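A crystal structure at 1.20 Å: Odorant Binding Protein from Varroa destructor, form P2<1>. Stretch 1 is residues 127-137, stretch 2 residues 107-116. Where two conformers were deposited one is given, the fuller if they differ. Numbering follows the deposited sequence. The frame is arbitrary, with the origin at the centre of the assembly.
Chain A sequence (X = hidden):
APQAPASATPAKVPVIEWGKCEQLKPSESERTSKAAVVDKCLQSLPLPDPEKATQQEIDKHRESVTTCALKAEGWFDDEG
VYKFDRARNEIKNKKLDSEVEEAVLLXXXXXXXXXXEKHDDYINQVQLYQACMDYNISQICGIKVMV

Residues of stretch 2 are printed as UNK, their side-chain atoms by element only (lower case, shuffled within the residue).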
# COMPACT_ATOMS: atom_id res chain seq x y z
N GLN A 127 9.22 8.85 14.91
CA GLN A 127 7.88 9.03 14.32
C GLN A 127 7.70 10.44 13.79
O GLN A 127 7.25 10.66 12.67
CB GLN A 127 6.80 8.69 15.37
CG GLN A 127 6.75 7.18 15.73
CD GLN A 127 5.87 6.86 16.92
OE1 GLN A 127 5.54 7.76 17.70
NE2 GLN A 127 5.54 5.59 17.10
N LEU A 128 8.07 11.44 14.59
CA LEU A 128 7.89 12.83 14.11
C LEU A 128 8.89 13.12 12.98
O LEU A 128 8.49 13.73 12.00
CB LEU A 128 7.98 13.84 15.25
CG LEU A 128 7.82 15.30 14.83
CD1 LEU A 128 6.50 15.55 14.11
CD2 LEU A 128 7.91 16.22 16.05
N TYR A 129 10.13 12.65 13.07
CA TYR A 129 11.11 12.87 11.99
C TYR A 129 10.57 12.29 10.68
O TYR A 129 10.61 12.97 9.65
CB TYR A 129 12.43 12.19 12.33
CG TYR A 129 13.40 12.16 11.19
CD1 TYR A 129 14.14 13.28 10.85
CD2 TYR A 129 13.51 11.04 10.38
CE1 TYR A 129 15.01 13.26 9.78
CE2 TYR A 129 14.38 10.98 9.30
CZ TYR A 129 15.13 12.13 8.99
OH TYR A 129 15.92 12.05 7.90
N GLN A 130 10.03 11.07 10.70
CA GLN A 130 9.60 10.43 9.44
C GLN A 130 8.40 11.19 8.89
O GLN A 130 8.28 11.42 7.66
CB GLN A 130 9.28 8.98 9.65
CG GLN A 130 10.50 8.14 9.84
CD GLN A 130 10.23 6.67 9.85
OE1 GLN A 130 9.31 6.21 10.54
NE2 GLN A 130 10.97 5.87 9.10
N ALA A 131 7.46 11.62 9.75
CA ALA A 131 6.31 12.39 9.27
C ALA A 131 6.76 13.71 8.68
O ALA A 131 6.27 14.16 7.65
CB ALA A 131 5.30 12.60 10.39
N CYS A 132 7.66 14.37 9.36
CA CYS A 132 8.25 15.67 8.93
C CYS A 132 8.94 15.53 7.57
O CYS A 132 8.75 16.37 6.68
CB CYS A 132 9.22 16.19 9.99
SG CYS A 132 10.00 17.79 9.71
N MET A 133 9.68 14.47 7.41
CA MET A 133 10.42 14.28 6.12
C MET A 133 9.42 13.86 5.03
O MET A 133 9.57 14.28 3.88
CB MET A 133 11.51 13.25 6.28
CG MET A 133 12.64 13.82 7.12
SD MET A 133 13.44 15.28 6.40
CE MET A 133 14.54 14.54 5.19
N ASP A 134 8.41 13.07 5.35
CA ASP A 134 7.40 12.68 4.31
C ASP A 134 6.79 13.94 3.74
O ASP A 134 6.73 14.11 2.50
CB ASP A 134 6.39 11.74 4.91
CG ASP A 134 5.48 11.06 3.91
OD1 ASP A 134 5.70 9.92 3.60
OD2 ASP A 134 4.65 11.78 3.40
N TYR A 135 6.38 14.84 4.61
CA TYR A 135 5.75 16.09 4.20
C TYR A 135 6.71 16.99 3.45
O TYR A 135 6.44 17.43 2.36
CB TYR A 135 5.20 16.80 5.44
CG TYR A 135 4.60 18.11 5.09
CD1 TYR A 135 3.50 18.22 4.27
CD2 TYR A 135 5.22 19.26 5.49
CE1 TYR A 135 2.98 19.46 3.90
CE2 TYR A 135 4.64 20.51 5.25
CZ TYR A 135 3.55 20.60 4.42
OH TYR A 135 3.03 21.85 4.13
N ASN A 136 7.88 17.23 4.02
CA ASN A 136 8.83 18.17 3.39
C ASN A 136 9.44 17.63 2.11
O ASN A 136 9.56 18.41 1.15
CB ASN A 136 9.94 18.57 4.35
CG ASN A 136 9.47 19.61 5.33
OD1 ASN A 136 9.32 20.77 4.92
ND2 ASN A 136 9.17 19.23 6.54
N ILE A 137 9.78 16.39 2.02
CA ILE A 137 10.28 15.79 0.77
C ILE A 137 9.21 15.93 -0.28
O ILE A 137 9.44 16.25 -1.44
CB ILE A 137 10.78 14.38 0.94
CG1 ILE A 137 12.03 14.31 1.82
CG2 ILE A 137 11.07 13.79 -0.44
CD1 ILE A 137 12.44 12.92 2.13
N UNK A 107 16.13 20.20 5.17
CA UNK A 107 14.94 19.75 5.92
C UNK A 107 15.31 18.59 6.78
O UNK A 107 14.69 18.42 7.86
c UNK A 107 13.16 20.77 4.39
c UNK A 107 11.80 22.81 4.87
n UNK A 107 11.21 23.59 5.98
c UNK A 107 13.76 19.51 4.97
c UNK A 107 12.64 21.68 5.47
N UNK A 108 16.23 17.70 6.40
CA UNK A 108 16.67 16.65 7.33
C UNK A 108 17.07 17.32 8.64
O UNK A 108 16.73 16.82 9.73
c UNK A 108 17.85 15.85 6.72
n UNK A 108 17.99 13.76 8.00
n UNK A 108 19.79 14.07 9.17
c UNK A 108 18.50 14.97 7.67
c UNK A 108 18.76 13.21 8.91
c UNK A 108 19.61 15.19 8.40
N UNK A 109 17.91 18.33 8.60
CA UNK A 109 18.38 19.00 9.84
C UNK A 109 17.16 19.59 10.55
O UNK A 109 17.12 19.46 11.80
o UNK A 109 21.31 20.26 8.12
o UNK A 109 21.09 18.38 9.26
c UNK A 109 19.45 20.02 9.52
c UNK A 109 20.74 19.49 8.93
N UNK A 110 16.31 20.28 9.81
CA UNK A 110 15.17 20.92 10.49
C UNK A 110 14.25 19.89 11.14
O UNK A 110 13.78 20.08 12.26
c UNK A 110 14.37 21.74 9.49
N UNK A 111 14.05 18.77 10.49
CA UNK A 111 13.16 17.71 10.99
C UNK A 111 13.81 16.99 12.17
O UNK A 111 13.12 16.69 13.15
c UNK A 111 12.85 16.71 9.89
s UNK A 111 11.71 17.37 8.65
N UNK A 112 15.14 16.75 12.15
CA UNK A 112 15.81 16.16 13.30
C UNK A 112 15.67 17.10 14.49
O UNK A 112 15.47 16.64 15.60
c UNK A 112 19.42 14.89 13.77
c UNK A 112 17.25 15.82 12.95
c UNK A 112 18.02 15.28 14.13
o UNK A 112 19.84 14.92 12.63
n UNK A 112 20.16 14.38 14.76
N UNK A 113 15.89 18.39 14.28
CA UNK A 113 15.80 19.37 15.38
C UNK A 113 14.40 19.35 15.96
O UNK A 113 14.20 19.33 17.16
n UNK A 113 16.80 25.55 16.08
c UNK A 113 16.25 24.28 16.54
c UNK A 113 16.17 20.75 14.84
c UNK A 113 16.08 21.83 15.94
c UNK A 113 16.36 23.23 15.47
N UNK A 114 13.39 19.45 15.08
CA UNK A 114 11.99 19.44 15.56
C UNK A 114 11.72 18.19 16.39
O UNK A 114 11.14 18.25 17.50
o UNK A 114 8.93 19.70 12.58
c UNK A 114 11.03 19.61 14.41
o UNK A 114 7.38 19.64 14.06
c UNK A 114 9.57 19.61 14.86
c UNK A 114 8.56 19.66 13.75
N UNK A 115 12.19 17.05 15.89
CA UNK A 115 11.85 15.75 16.54
C UNK A 115 12.53 15.69 17.89
O UNK A 115 11.86 15.22 18.88
c UNK A 115 12.31 14.61 15.66
N UNK A 116 13.75 16.14 17.97
CA UNK A 116 14.54 15.98 19.22
C UNK A 116 14.18 17.04 20.23
O UNK A 116 14.31 16.76 21.46
c UNK A 116 16.36 14.74 18.00
c UNK A 116 16.03 15.86 18.93
o UNK A 116 16.51 16.99 18.26

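Position 107 carries four carbons in an unbranched row ending in a nitrogen. The chain starts toward stretch 1, and its last carbon lies 3.2 Å from OD1 of Asn 136, while the backbone O of 107 is 3.7 Å from SD of Met 133. A terminal amine on four carbons identifies Lys 107.

At position 108 one carbon leads into a five-membered ring of three carbons and two nitrogens. One ring nitrogen approaches OH of Tyr 129 to 2.7 Å, near the plane of both rings. This is the imidazole of His 108, hydrogen-bonded through ND1.

Position 109 has two carbons, the second bearing two oxygens, and points away from stretch 1. The short carboxylate is Asp 109. Position 110 has a single side-chain carbon; its CB, set sideways, is 5.9 Å from SG of Cys 132 at its nearest, too far for contact. It is Ala 110.

Position 111 has one carbon and one sulfur. The sulfur is 2.1 Å from SG of Cys 132, so the residue is Cys 111 and the pair is a disulfide (chi3 -76°). SD of Met 133 lies 3.5 Å from SG of Cys 111.

Three carbons, the third carrying one oxygen and one nitrogen, mark position 112 as an amide. Its backbone N is 3.8 Å from CD1 of Tyr 129, at the ring edge; the extended side chain is Gln 112. Position 113, again four carbons and a terminal nitrogen, is fully extended and out of reach of stretch 1: Lys 113.

At position 114 three carbons end in two oxygens; one oxygen lies 3.6 Å from SG of Cys 132, and the middle carbon 4.0 Å from CD2 of Leu 128. This long carboxylate is Glu 114. Position 115 has one carbon, CB, 4.1 Å from CB of Tyr 129 and 4.4 Å from CB of Leu 128; it is Ala 115. Position 116 branches at its first carbon into an oxygen and a carbon, which makes it Thr 116; its OG1 bonds back to O of Gln 112 at 2.9 Å.

The two helices run roughly antiparallel, at 146°, with axes 8.4 Å apart at their closest. The disulfide locks them covalently, and Cys 111 fits among Tyr 129, Cys 132, Met 133 and Asn 136. Reciprocally, Tyr 129 sits among His 108, Cys 111, Gln 112 and Ala 115, its hydroxyl satisfied by His 108.

Stretch 2 (107-116) KHDACQKEAT
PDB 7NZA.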